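Local coordinates for protein tryptophanyl-tRNA synthetase (Aeropyrum pernix, PDB 3A04) that catalyses the ATP-dependent attachment of L-tryptophan to tRNA(Trp), yielding L-tryptophyl-tRNA(Trp), AMP and diphosphate, at residues F85-L89 and M308-H312; P262-I266 and N277-R281; L296-E301 and Y324-R328. One frame throughout, in Å; residues are numbered along the deposited sequence.

Contact 1 of 3, residues F85-L89 and M308-H312; sequences FGHKL and MDLYH
A buried, mixed aromatic and polar helix-to-helix contact sets the first turn of helix 85-99, carrying the end of the HIGH region, a signature of class I aminoacyl-tRNA synthetases, against the last turns of helix 304-313. The axes of the two short segments lie 11.4 Å apart at closest, N-to-C directions at 35°; the nearest CA pair is Leu89-Tyr311, 7.5 Å. A wider pi-type turn spans 309-312. His312 (chi1 m, chi2 -76°) fills the centre. The Phe85 edge meets its face in a T-shaped pair (centroids 4.8 Å, planes 84°), while Met308 CE lies over the Phe85 ring, 4.1 Å from the centroid (CH-pi). Lys88 (chi1 to chi3 t, chi4 m) donates from NZ to His312 ND1 (2.8 Å) and forms a salt bridge with Asp92. Water 2 bridges Lys88 NZ (3.0 Å) and His312 O (2.9 Å). Leu89 CD2 touches Tyr311 CD2 at the ring edge (3.8 Å). Helix 334-364 adds Leu345 against Phe85, and Tyr311 OH bonds Lys247 O just after strand 242-246.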
ATOM      1  N   PHE A  85      13.651 -17.109  22.981  1.00 27.86           N
ATOM      2  CA  PHE A  85      12.620 -17.252  24.017  1.00 29.02           C
ATOM      3  C   PHE A  85      11.660 -16.048  24.147  1.00 28.80           C
ATOM      4  O   PHE A  85      10.605 -16.206  24.720  1.00 28.58           O
ATOM      5  CB  PHE A  85      13.312 -17.557  25.385  1.00 28.72           C
ATOM      6  CG  PHE A  85      13.610 -19.040  25.535  1.00 31.20           C
ATOM      7  CD1 PHE A  85      14.648 -19.643  24.841  1.00 32.48           C
ATOM      8  CD2 PHE A  85      12.783 -19.833  26.308  1.00 32.97           C
ATOM      9  CE1 PHE A  85      14.856 -21.082  24.989  1.00 33.34           C
ATOM     10  CE2 PHE A  85      12.965 -21.157  26.437  1.00 30.60           C
ATOM     11  CZ  PHE A  85      14.003 -21.803  25.771  1.00 29.83           C
ATOM     12  N   GLY A  86      12.052 -14.880  23.639  1.00 28.93           N
ATOM     13  CA  GLY A  86      11.091 -13.734  23.515  1.00 29.88           C
ATOM     14  C   GLY A  86       9.960 -14.170  22.564  1.00 28.71           C
ATOM     15  O   GLY A  86       8.791 -14.030  22.850  1.00 28.53           O
ATOM     16  N   HIS A  87      10.323 -14.754  21.433  1.00 28.24           N
ATOM     17  CA  HIS A  87       9.332 -15.185  20.462  1.00 28.40           C
ATOM     18  C   HIS A  87       8.549 -16.328  21.058  1.00 28.64           C
ATOM     19  O   HIS A  87       7.308 -16.421  20.884  1.00 27.01           O
ATOM     20  CB  HIS A  87       9.981 -15.619  19.125  1.00 26.81           C
ATOM     21  CG  HIS A  87      10.847 -14.571  18.472  1.00 28.87           C
ATOM     22  ND1 HIS A  87      12.207 -14.736  18.257  1.00 27.66           N
ATOM     23  CD2 HIS A  87      10.550 -13.336  17.993  1.00 27.68           C
ATOM     24  CE1 HIS A  87      12.694 -13.668  17.638  1.00 31.60           C
ATOM     25  NE2 HIS A  87      11.689 -12.831  17.406  1.00 30.99           N
ATOM     26  N   LYS A  88       9.217 -17.242  21.791  1.00 26.34           N
ATOM     27  CA  LYS A  88       8.471 -18.362  22.326  1.00 25.99           C
ATOM     28  C   LYS A  88       7.324 -17.934  23.238  1.00 26.94           C
ATOM     29  O   LYS A  88       6.286 -18.633  23.281  1.00 28.47           O
ATOM     30  CB  LYS A  88       9.437 -19.354  23.096  1.00 27.14           C
ATOM     31  CG  LYS A  88       8.734 -20.405  23.977  1.00 28.88           C
ATOM     32  CD  LYS A  88       9.798 -21.445  24.523  1.00 29.99           C
ATOM     33  CE  LYS A  88       9.180 -22.513  25.469  1.00 27.13           C
ATOM     34  NZ  LYS A  88       8.419 -21.825  26.501  1.00 32.34           N
ATOM     35  N   LEU A  89       7.556 -16.883  24.029  1.00 26.23           N
ATOM     36  CA  LEU A  89       6.501 -16.412  24.952  1.00 27.61           C
ATOM     37  C   LEU A  89       5.251 -16.039  24.166  1.00 26.93           C
ATOM     38  O   LEU A  89       4.112 -16.314  24.611  1.00 27.43           O
ATOM     39  CB  LEU A  89       6.999 -15.162  25.685  1.00 25.68           C
ATOM     40  CG  LEU A  89       6.052 -14.484  26.677  1.00 33.52           C
ATOM     41  CD1 LEU A  89       5.707 -15.479  27.721  1.00 37.04           C
ATOM     42  CD2 LEU A  89       6.759 -13.286  27.279  1.00 38.16           C
ATOM     43  N   MET A 308      13.877 -16.911  33.720  1.00 32.64           N
ATOM     44  CA  MET A 308      13.790 -18.042  32.795  1.00 33.11           C
ATOM     45  C   MET A 308      12.913 -19.158  33.418  1.00 32.03           C
ATOM     46  O   MET A 308      12.101 -19.771  32.746  1.00 31.96           O
ATOM     47  CB  MET A 308      15.196 -18.646  32.543  1.00 32.12           C
ATOM     48  CG  MET A 308      15.998 -17.921  31.448  1.00 38.25           C
ATOM     49  SD  MET A 308      15.318 -18.116  29.773  1.00 44.25           S
ATOM     50  CE  MET A 308      15.597 -19.827  29.315  1.00 43.51           C
ATOM     51  N   ASP A 309      13.130 -19.487  34.701  1.00 30.36           N
ATOM     52  CA  ASP A 309      12.241 -20.485  35.373  1.00 31.39           C
ATOM     53  C   ASP A 309      10.787 -20.053  35.392  1.00 31.69           C
ATOM     54  O   ASP A 309       9.890 -20.815  35.108  1.00 32.07           O
ATOM     55  CB  ASP A 309      12.700 -20.668  36.854  1.00 32.27           C
ATOM     56  CG  ASP A 309      14.015 -21.432  36.961  1.00 34.50           C
ATOM     57  OD1 ASP A 309      14.341 -22.175  36.030  1.00 33.88           O
ATOM     58  OD2 ASP A 309      14.727 -21.258  37.959  1.00 37.08           O
ATOM     59  N   LEU A 310      10.563 -18.780  35.712  1.00 32.40           N
ATOM     60  CA  LEU A 310       9.193 -18.273  35.856  1.00 32.74           C
ATOM     61  C   LEU A 310       8.429 -18.201  34.485  1.00 33.46           C
ATOM     62  O   LEU A 310       7.199 -18.481  34.415  1.00 32.15           O
ATOM     63  CB  LEU A 310       9.298 -16.846  36.474  1.00 32.46           C
ATOM     64  CG  LEU A 310       7.921 -16.315  36.956  1.00 35.40           C
ATOM     65  CD1 LEU A 310       7.397 -16.955  38.296  1.00 35.95           C
ATOM     66  CD2 LEU A 310       8.011 -14.809  36.977  1.00 40.06           C
ATOM     67  N   TYR A 311       9.150 -17.822  33.408  1.00 31.67           N
ATOM     68  CA  TYR A 311       8.481 -17.553  32.108  1.00 33.06           C
ATOM     69  C   TYR A 311       8.377 -18.821  31.276  1.00 32.65           C
ATOM     70  O   TYR A 311       7.463 -18.926  30.461  1.00 32.18           O
ATOM     71  CB  TYR A 311       9.250 -16.513  31.276  1.00 32.85           C
ATOM     72  CG  TYR A 311       8.907 -15.098  31.549  1.00 33.52           C
ATOM     73  CD1 TYR A 311       9.169 -14.548  32.788  1.00 35.08           C
ATOM     74  CD2 TYR A 311       8.250 -14.308  30.578  1.00 35.89           C
ATOM     75  CE1 TYR A 311       8.816 -13.207  33.084  1.00 38.52           C
ATOM     76  CE2 TYR A 311       7.931 -12.971  30.845  1.00 33.49           C
ATOM     77  CZ  TYR A 311       8.234 -12.437  32.092  1.00 37.37           C
ATOM     78  OH  TYR A 311       7.935 -11.142  32.412  1.00 39.53           O
ATOM     79  N   HIS A 312       9.308 -19.757  31.483  1.00 32.08           N
ATOM     80  CA  HIS A 312       9.453 -20.969  30.635  1.00 31.19           C
ATOM     81  C   HIS A 312       9.756 -22.286  31.302  1.00 32.16           C
ATOM     82  O   HIS A 312       9.143 -23.276  30.959  1.00 32.50           O
ATOM     83  CB  HIS A 312      10.582 -20.763  29.604  1.00 30.79           C
ATOM     84  CG  HIS A 312      10.373 -19.536  28.763  1.00 31.23           C
ATOM     85  ND1 HIS A 312       9.448 -19.514  27.745  1.00 30.14           N
ATOM     86  CD2 HIS A 312      10.905 -18.286  28.838  1.00 29.50           C
ATOM     87  CE1 HIS A 312       9.455 -18.308  27.183  1.00 32.91           C
ATOM     88  NE2 HIS A 312      10.322 -17.544  27.839  1.00 31.41           N
TER
HETATM   89  O   HOH W   1      10.208 -14.379  27.059  1.00 39.54           O
HETATM   90  O   HOH W   2       7.113 -23.074  28.928  1.00 58.83           O

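Contact 2 of 3, residues P262-I266 and N277-R281; sequences PDSTI and NKLFR
Lys278, on the last turn of helix 272-280, has the most surface covered here, and its extended side chain (chi1 m, then t, t, t) reaches across to the backbone of 262-266. That segment starts with a short 3-10 turn at Pro262-Asp263, passes through Ser264 (-100/14) and becomes extended at Thr265 (-133/126) and Ile266 (-76/122), so that two carbonyls converge on the amine. Lys278 NZ donates to Thr265 O (3.0 Å) and, weakly, to Pro262 O (3.0 Å), and also forms a salt bridge with Asp270. Asp263 flanks the aliphatic part: its OD1 lies 3.8 Å from Lys278 CG, but 5.3 Å from Lys278 NZ, so the pair packs without a salt bridge. The closest CA atoms are those of Asp263 and Lys278, 5.9 Å apart, and water 3 donates to Asp263 O (2.5 Å) and Lys278 O (2.8 Å). Ile266, with both chi angles m, lays CD1 on Lys278 CB (3.7 Å) and near Leu279 N (4.1 Å). Thr265 OG1 bonds Ser258 O of the KMSKS region, and the segment lies just beyond that mobile signature loop of class I aminoacyl-tRNA synthetases, which serves ATP-dependent activation.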
ATOM      1  N   PRO A 262      23.474 -11.784  21.007  1.00 55.74           N
ATOM      2  CA  PRO A 262      23.163 -13.164  20.934  1.00 55.93           C
ATOM      3  C   PRO A 262      23.433 -13.871  22.246  1.00 55.25           C
ATOM      4  O   PRO A 262      22.755 -14.836  22.556  1.00 55.27           O
ATOM      5  CB  PRO A 262      24.099 -13.680  19.830  1.00 56.02           C
ATOM      6  CG  PRO A 262      24.664 -12.526  19.205  1.00 56.01           C
ATOM      7  CD  PRO A 262      24.698 -11.485  20.257  1.00 56.88           C
ATOM      8  N   ASP A 263      24.351 -13.332  23.036  1.00 55.21           N
ATOM      9  CA  ASP A 263      24.673 -13.890  24.335  1.00 55.94           C
ATOM     10  C   ASP A 263      23.633 -13.799  25.388  1.00 54.21           C
ATOM     11  O   ASP A 263      23.634 -14.617  26.298  1.00 56.85           O
ATOM     12  CB  ASP A 263      25.936 -13.273  24.905  1.00 57.99           C
ATOM     13  CG  ASP A 263      27.013 -14.268  25.002  1.00 62.07           C
ATOM     14  OD1 ASP A 263      26.686 -15.435  24.666  1.00 63.71           O
ATOM     15  OD2 ASP A 263      28.165 -13.883  25.369  1.00 70.73           O
ATOM     16  N   SER A 264      22.765 -12.810  25.302  1.00 51.52           N
ATOM     17  CA  SER A 264      21.727 -12.665  26.264  1.00 49.27           C
ATOM     18  C   SER A 264      20.367 -13.176  25.828  1.00 47.09           C
ATOM     19  O   SER A 264      19.350 -12.915  26.489  1.00 44.25           O
ATOM     20  CB  SER A 264      21.659 -11.221  26.724  1.00 51.05           C
ATOM     21  OG  SER A 264      22.909 -10.896  27.319  1.00 51.64           O
ATOM     22  N   THR A 265      20.383 -13.943  24.730  1.00 44.38           N
ATOM     23  CA  THR A 265      19.216 -14.670  24.271  1.00 44.41           C
ATOM     24  C   THR A 265      19.619 -16.124  23.939  1.00 41.65           C
ATOM     25  O   THR A 265      20.474 -16.335  23.081  1.00 42.46           O
ATOM     26  CB  THR A 265      18.588 -13.978  22.970  1.00 43.87           C
ATOM     27  OG1 THR A 265      19.627 -13.807  21.997  1.00 46.40           O
ATOM     28  CG2 THR A 265      18.203 -12.530  23.295  1.00 46.26           C
ATOM     29  N   ILE A 266      18.931 -17.079  24.531  1.00 38.15           N
ATOM     30  CA  ILE A 266      18.963 -18.468  24.046  1.00 36.80           C
ATOM     31  C   ILE A 266      18.132 -18.677  22.790  1.00 33.47           C
ATOM     32  O   ILE A 266      16.928 -18.412  22.785  1.00 32.54           O
ATOM     33  CB  ILE A 266      18.372 -19.448  25.060  1.00 37.19           C
ATOM     34  CG1 ILE A 266      18.890 -19.161  26.492  1.00 42.23           C
ATOM     35  CG2 ILE A 266      18.443 -20.933  24.486  1.00 36.85           C
ATOM     36  CD1 ILE A 266      20.275 -19.520  26.800  1.00 43.49           C
ATOM     37  N   ASN A 277      26.228 -22.627  28.148  1.00 34.83           N
ATOM     38  CA  ASN A 277      27.134 -21.570  28.500  1.00 35.16           C
ATOM     39  C   ASN A 277      26.482 -20.209  28.587  1.00 36.07           C
ATOM     40  O   ASN A 277      26.794 -19.418  29.456  1.00 36.12           O
ATOM     41  CB  ASN A 277      28.263 -21.511  27.468  1.00 38.08           C
ATOM     42  CG  ASN A 277      29.246 -22.677  27.619  1.00 42.74           C
ATOM     43  OD1 ASN A 277      29.301 -23.326  28.665  1.00 45.65           O
ATOM     44  ND2 ASN A 277      29.988 -22.964  26.556  1.00 45.85           N
ATOM     45  N   LYS A 278      25.569 -19.918  27.659  1.00 35.91           N
ATOM     46  CA  LYS A 278      24.814 -18.673  27.781  1.00 36.00           C
ATOM     47  C   LYS A 278      24.056 -18.644  29.082  1.00 35.20           C
ATOM     48  O   LYS A 278      23.994 -17.594  29.760  1.00 35.90           O
ATOM     49  CB  LYS A 278      23.804 -18.547  26.616  1.00 34.13           C
ATOM     50  CG  LYS A 278      24.452 -18.394  25.288  1.00 35.22           C
ATOM     51  CD  LYS A 278      23.329 -18.110  24.207  1.00 30.77           C
ATOM     52  CE  LYS A 278      23.957 -17.706  22.870  1.00 34.72           C
ATOM     53  NZ  LYS A 278      22.841 -17.777  21.829  1.00 38.31           N
ATOM     54  N   LEU A 279      23.404 -19.755  29.428  1.00 33.14           N
ATOM     55  CA  LEU A 279      22.691 -19.755  30.713  1.00 35.20           C
ATOM     56  C   LEU A 279      23.656 -19.527  31.896  1.00 36.39           C
ATOM     57  O   LEU A 279      23.345 -18.809  32.883  1.00 36.55           O
ATOM     58  CB  LEU A 279      21.953 -21.104  30.926  1.00 34.86           C
ATOM     59  CG  LEU A 279      20.967 -21.190  32.115  1.00 35.22           C
ATOM     60  CD1 LEU A 279      19.878 -20.126  31.997  1.00 38.00           C
ATOM     61  CD2 LEU A 279      20.186 -22.504  32.045  1.00 36.42           C
ATOM     62  N   PHE A 280      24.823 -20.179  31.838  1.00 36.80           N
ATOM     63  CA  PHE A 280      25.740 -20.047  32.979  1.00 37.64           C
ATOM     64  C   PHE A 280      26.400 -18.666  33.117  1.00 39.14           C
ATOM     65  O   PHE A 280      26.824 -18.257  34.204  1.00 38.75           O
ATOM     66  CB  PHE A 280      26.789 -21.186  33.012  1.00 36.40           C
ATOM     67  CG  PHE A 280      26.313 -22.368  33.835  1.00 35.50           C
ATOM     68  CD1 PHE A 280      25.403 -23.263  33.303  1.00 32.53           C
ATOM     69  CD2 PHE A 280      26.741 -22.552  35.136  1.00 39.59           C
ATOM     70  CE1 PHE A 280      24.909 -24.389  34.053  1.00 33.85           C
ATOM     71  CE2 PHE A 280      26.268 -23.672  35.912  1.00 38.47           C
ATOM     72  CZ  PHE A 280      25.361 -24.588  35.342  1.00 35.70           C
ATOM     73  N   ARG A 281      26.390 -17.930  32.030  1.00 39.27           N
ATOM     74  CA  ARG A 281      26.829 -16.562  32.048  1.00 41.33           C
ATOM     75  C   ARG A 281      25.784 -15.554  32.399  1.00 41.31           C
ATOM     76  O   ARG A 281      26.103 -14.371  32.461  1.00 41.05           O
ATOM     77  CB  ARG A 281      27.421 -16.216  30.669  1.00 40.64           C
ATOM     78  CG  ARG A 281      28.783 -16.850  30.593  1.00 47.12           C
ATOM     79  CD  ARG A 281      29.283 -16.910  29.183  1.00 53.52           C
ATOM     80  NE  ARG A 281      30.398 -17.847  29.163  1.00 61.21           N
ATOM     81  CZ  ARG A 281      30.831 -18.448  28.055  1.00 65.66           C
ATOM     82  NH1 ARG A 281      30.235 -18.190  26.885  1.00 65.12           N
ATOM     83  NH2 ARG A 281      31.846 -19.306  28.125  1.00 67.27           N
TER
HETATM   84  O   HOH W   3      24.357 -15.019  28.664  1.00 37.35           O

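Contact 3 of 3, residues L296-E301 and Y324-R328; sequences LGGVPE and YTSCR. With SF4 (iron/sulfur cluster), chain B.
Pro300 lays its ring against helix 317-328, with CB 3.6 Å from Tyr324 CD1, CG 3.6 Å from Cys327 SG and CD 3.8 Å from Arg328 CG. Upstream, the chain leaves helix 290-296 at Gly297, whose positive phi (78/-167) favours glycine, and runs extended through Gly298 (-112/-176) and Val299 (-122/86) before a 3-10 turn begins at Pro300. CA pairs set the register: Gly297-Arg328 at 4.9 Å, Gly298-Cys327 at 5.2 Å and Pro300-Tyr324 at 6.4 Å. So close a pass demands glycines, because a CB on Gly297 would clash with Cys327 O and one on Gly298 with Cys327 SG. Gly298 N donates to Cys327 O (2.7 Å), a carbonyl in the final turn of the helix. The loop packs on the helix end that carries a ligand of the [4Fe-4S] cluster: Cys327, in the t rotamer, binds FE2 through SG at 2.2 Å, and Cys303, Cys334 and Cys337 belong to the same cluster pocket. Farther from the cluster, Tyr324 (chi1 t) swings its ring out to meet Glu301 (chi1 m, chi2 p), and Tyr324 OH donates to Glu301 OE2 at a very short 2.3 Å, while Arg328 NH1 adds a weak bond to Tyr324 OH (3.4 Å).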
ATOM      1  N   LEU A 296      22.286 -13.985  53.768  1.00 74.86           N
ATOM      2  CA  LEU A 296      21.201 -13.086  53.314  1.00 73.32           C
ATOM      3  C   LEU A 296      20.214 -13.705  52.307  1.00 71.88           C
ATOM      4  O   LEU A 296      19.040 -13.254  52.201  1.00 71.40           O
ATOM      5  CB  LEU A 296      21.804 -11.829  52.688  1.00 74.00           C
ATOM      6  CG  LEU A 296      21.861 -10.518  53.488  1.00 75.33           C
ATOM      7  CD1 LEU A 296      23.063  -9.710  52.998  1.00 76.21           C
ATOM      8  CD2 LEU A 296      20.534  -9.711  53.382  1.00 75.75           C
ATOM      9  N   GLY A 297      20.703 -14.714  51.573  1.00 69.00           N
ATOM     10  CA  GLY A 297      20.004 -15.251  50.399  1.00 66.72           C
ATOM     11  C   GLY A 297      20.166 -14.380  49.149  1.00 64.05           C
ATOM     12  O   GLY A 297      21.013 -13.478  49.100  1.00 64.38           O
ATOM     13  N   GLY A 298      19.362 -14.657  48.128  1.00 61.34           N
ATOM     14  CA  GLY A 298      19.484 -13.924  46.892  1.00 57.22           C
ATOM     15  C   GLY A 298      18.314 -13.017  46.575  1.00 54.73           C
ATOM     16  O   GLY A 298      17.347 -12.870  47.370  1.00 54.11           O
ATOM     17  N   VAL A 299      18.390 -12.403  45.394  1.00 51.25           N
ATOM     18  CA  VAL A 299      17.372 -11.479  44.982  1.00 49.81           C
ATOM     19  C   VAL A 299      16.756 -11.956  43.628  1.00 49.60           C
ATOM     20  O   VAL A 299      17.213 -11.553  42.550  1.00 47.39           O
ATOM     21  CB  VAL A 299      17.949 -10.012  44.948  1.00 49.64           C
ATOM     22  CG1 VAL A 299      16.846  -8.945  44.587  1.00 49.42           C
ATOM     23  CG2 VAL A 299      18.674  -9.671  46.327  1.00 48.65           C
ATOM     24  N   PRO A 300      15.743 -12.851  43.702  1.00 49.67           N
ATOM     25  CA  PRO A 300      15.103 -13.393  42.474  1.00 49.04           C
ATOM     26  C   PRO A 300      14.431 -12.321  41.589  1.00 48.35           C
ATOM     27  O   PRO A 300      14.444 -12.448  40.367  1.00 47.27           O
ATOM     28  CB  PRO A 300      14.051 -14.396  43.025  1.00 48.67           C
ATOM     29  CG  PRO A 300      14.632 -14.866  44.380  1.00 48.70           C
ATOM     30  CD  PRO A 300      15.276 -13.560  44.928  1.00 50.20           C
ATOM     31  N   GLU A 301      13.861 -11.289  42.219  1.00 47.72           N
ATOM     32  CA  GLU A 301      13.251 -10.116  41.535  1.00 47.61           C
ATOM     33  C   GLU A 301      14.143  -9.501  40.429  1.00 45.65           C
ATOM     34  O   GLU A 301      13.636  -8.969  39.449  1.00 45.80           O
ATOM     35  CB  GLU A 301      12.855  -9.024  42.562  1.00 48.37           C
ATOM     36  CG  GLU A 301      11.650  -9.371  43.453  1.00 50.49           C
ATOM     37  CD  GLU A 301      11.945 -10.388  44.601  1.00 54.90           C
ATOM     38  OE1 GLU A 301      13.125 -10.703  44.883  1.00 54.79           O
ATOM     39  OE2 GLU A 301      10.970 -10.863  45.250  1.00 56.20           O
ATOM     40  N   TYR A 324      12.168 -19.773  44.502  1.00 45.78           N
ATOM     41  CA  TYR A 324      12.107 -18.422  45.048  1.00 48.44           C
ATOM     42  C   TYR A 324      12.387 -18.435  46.578  1.00 50.45           C
ATOM     43  O   TYR A 324      13.213 -17.665  47.086  1.00 51.26           O
ATOM     44  CB  TYR A 324      10.716 -17.831  44.775  1.00 48.71           C
ATOM     45  CG  TYR A 324      10.530 -16.438  45.295  1.00 49.29           C
ATOM     46  CD1 TYR A 324      10.979 -15.348  44.551  1.00 52.10           C
ATOM     47  CD2 TYR A 324       9.902 -16.194  46.532  1.00 52.19           C
ATOM     48  CE1 TYR A 324      10.817 -14.043  44.979  1.00 52.95           C
ATOM     49  CE2 TYR A 324       9.728 -14.870  46.994  1.00 54.61           C
ATOM     50  CZ  TYR A 324      10.196 -13.799  46.210  1.00 55.34           C
ATOM     51  OH  TYR A 324      10.079 -12.492  46.616  1.00 54.92           O
ATOM     52  N   THR A 325      11.642 -19.300  47.273  1.00 53.04           N
ATOM     53  CA  THR A 325      11.713 -19.492  48.726  1.00 55.56           C
ATOM     54  C   THR A 325      13.156 -19.830  49.113  1.00 55.96           C
ATOM     55  O   THR A 325      13.787 -19.089  49.867  1.00 57.18           O
ATOM     56  CB  THR A 325      10.684 -20.599  49.127  1.00 56.29           C
ATOM     57  OG1 THR A 325       9.346 -20.083  48.961  1.00 57.29           O
ATOM     58  CG2 THR A 325      10.905 -21.178  50.552  1.00 57.90           C
ATOM     59  N   SER A 326      13.697 -20.907  48.541  1.00 56.65           N
ATOM     60  CA  SER A 326      15.072 -21.336  48.809  1.00 56.62           C
ATOM     61  C   SER A 326      16.122 -20.259  48.614  1.00 57.44           C
ATOM     62  O   SER A 326      16.965 -20.040  49.505  1.00 57.05           O
ATOM     63  CB  SER A 326      15.428 -22.623  48.051  1.00 56.27           C
ATOM     64  OG  SER A 326      14.390 -23.574  48.236  1.00 56.46           O
ATOM     65  N   CYS A 327      16.090 -19.583  47.460  1.00 57.65           N
ATOM     66  CA  CYS A 327      16.969 -18.444  47.237  1.00 57.93           C
ATOM     67  C   CYS A 327      16.734 -17.318  48.266  1.00 59.59           C
ATOM     68  O   CYS A 327      17.683 -16.686  48.717  1.00 60.28           O
ATOM     69  CB  CYS A 327      16.760 -17.875  45.835  1.00 57.55           C
ATOM     70  SG  CYS A 327      17.672 -16.366  45.561  1.00 55.23           S
ATOM     71  N   ARG A 328      15.478 -17.042  48.599  1.00 61.07           N
ATOM     72  CA  ARG A 328      15.180 -15.978  49.570  1.00 63.47           C
ATOM     73  C   ARG A 328      15.415 -16.403  51.033  1.00 64.15           C
ATOM     74  O   ARG A 328      15.399 -15.553  51.923  1.00 64.45           O
ATOM     75  CB  ARG A 328      13.755 -15.467  49.426  1.00 63.61           C
ATOM     76  CG  ARG A 328      13.566 -14.585  48.211  1.00 67.61           C
ATOM     77  CD  ARG A 328      12.510 -13.551  48.469  1.00 71.54           C
ATOM     78  NE  ARG A 328      12.895 -12.631  49.534  1.00 72.97           N
ATOM     79  CZ  ARG A 328      12.043 -11.864  50.214  1.00 74.22           C
ATOM     80  NH1 ARG A 328      10.735 -11.895  49.947  1.00 71.37           N
ATOM     81  NH2 ARG A 328      12.514 -11.062  51.171  1.00 74.32           N
TER
HETATM   82 FE1  SF4 B 373      18.885 -18.794  41.649  1.00 44.72          FE
HETATM   83 FE2  SF4 B 373      18.581 -16.874  43.588  1.00 49.29          FE
HETATM   84 FE3  SF4 B 373      20.975 -17.163  42.273  1.00 48.98          FE
HETATM   85 FE4  SF4 B 373      18.789 -16.297  40.875  1.00 42.44          FE
HETATM   86  S1  SF4 B 373      19.848 -15.220  42.721  1.00 48.71           S
HETATM   87  S2  SF4 B 373      20.291 -17.843  40.174  1.00 44.89           S
HETATM   88  S3  SF4 B 373      17.095 -17.377  41.841  1.00 44.89           S
HETATM   89  S4  SF4 B 373      19.995 -18.675  43.744  1.00 46.17           S

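How the contacts relate
From the N terminus, 85-89 comes first, and the long excursion it opens is closed only when 308-312 returns to it in contact 1. Within that excursion contact 2 closes a short loop, joining the segment after the KMSKS region to helix 272-280. Contact 3 opens next, at 296-301, before contact 1 has closed, and shuts at 324-328, so contacts 1 and 3 cross; consecutive helices 304-313 and 317-328 carry their second segments. Contacts 1 and 2 meet directly, Phe85 CD1 lying 3.3 Å from Ile266 O, and Leu345 of helix 334-364 touches both. Contact 3 stands apart, its centre about 20 Å from that of contact 1, in the iron-sulfur region.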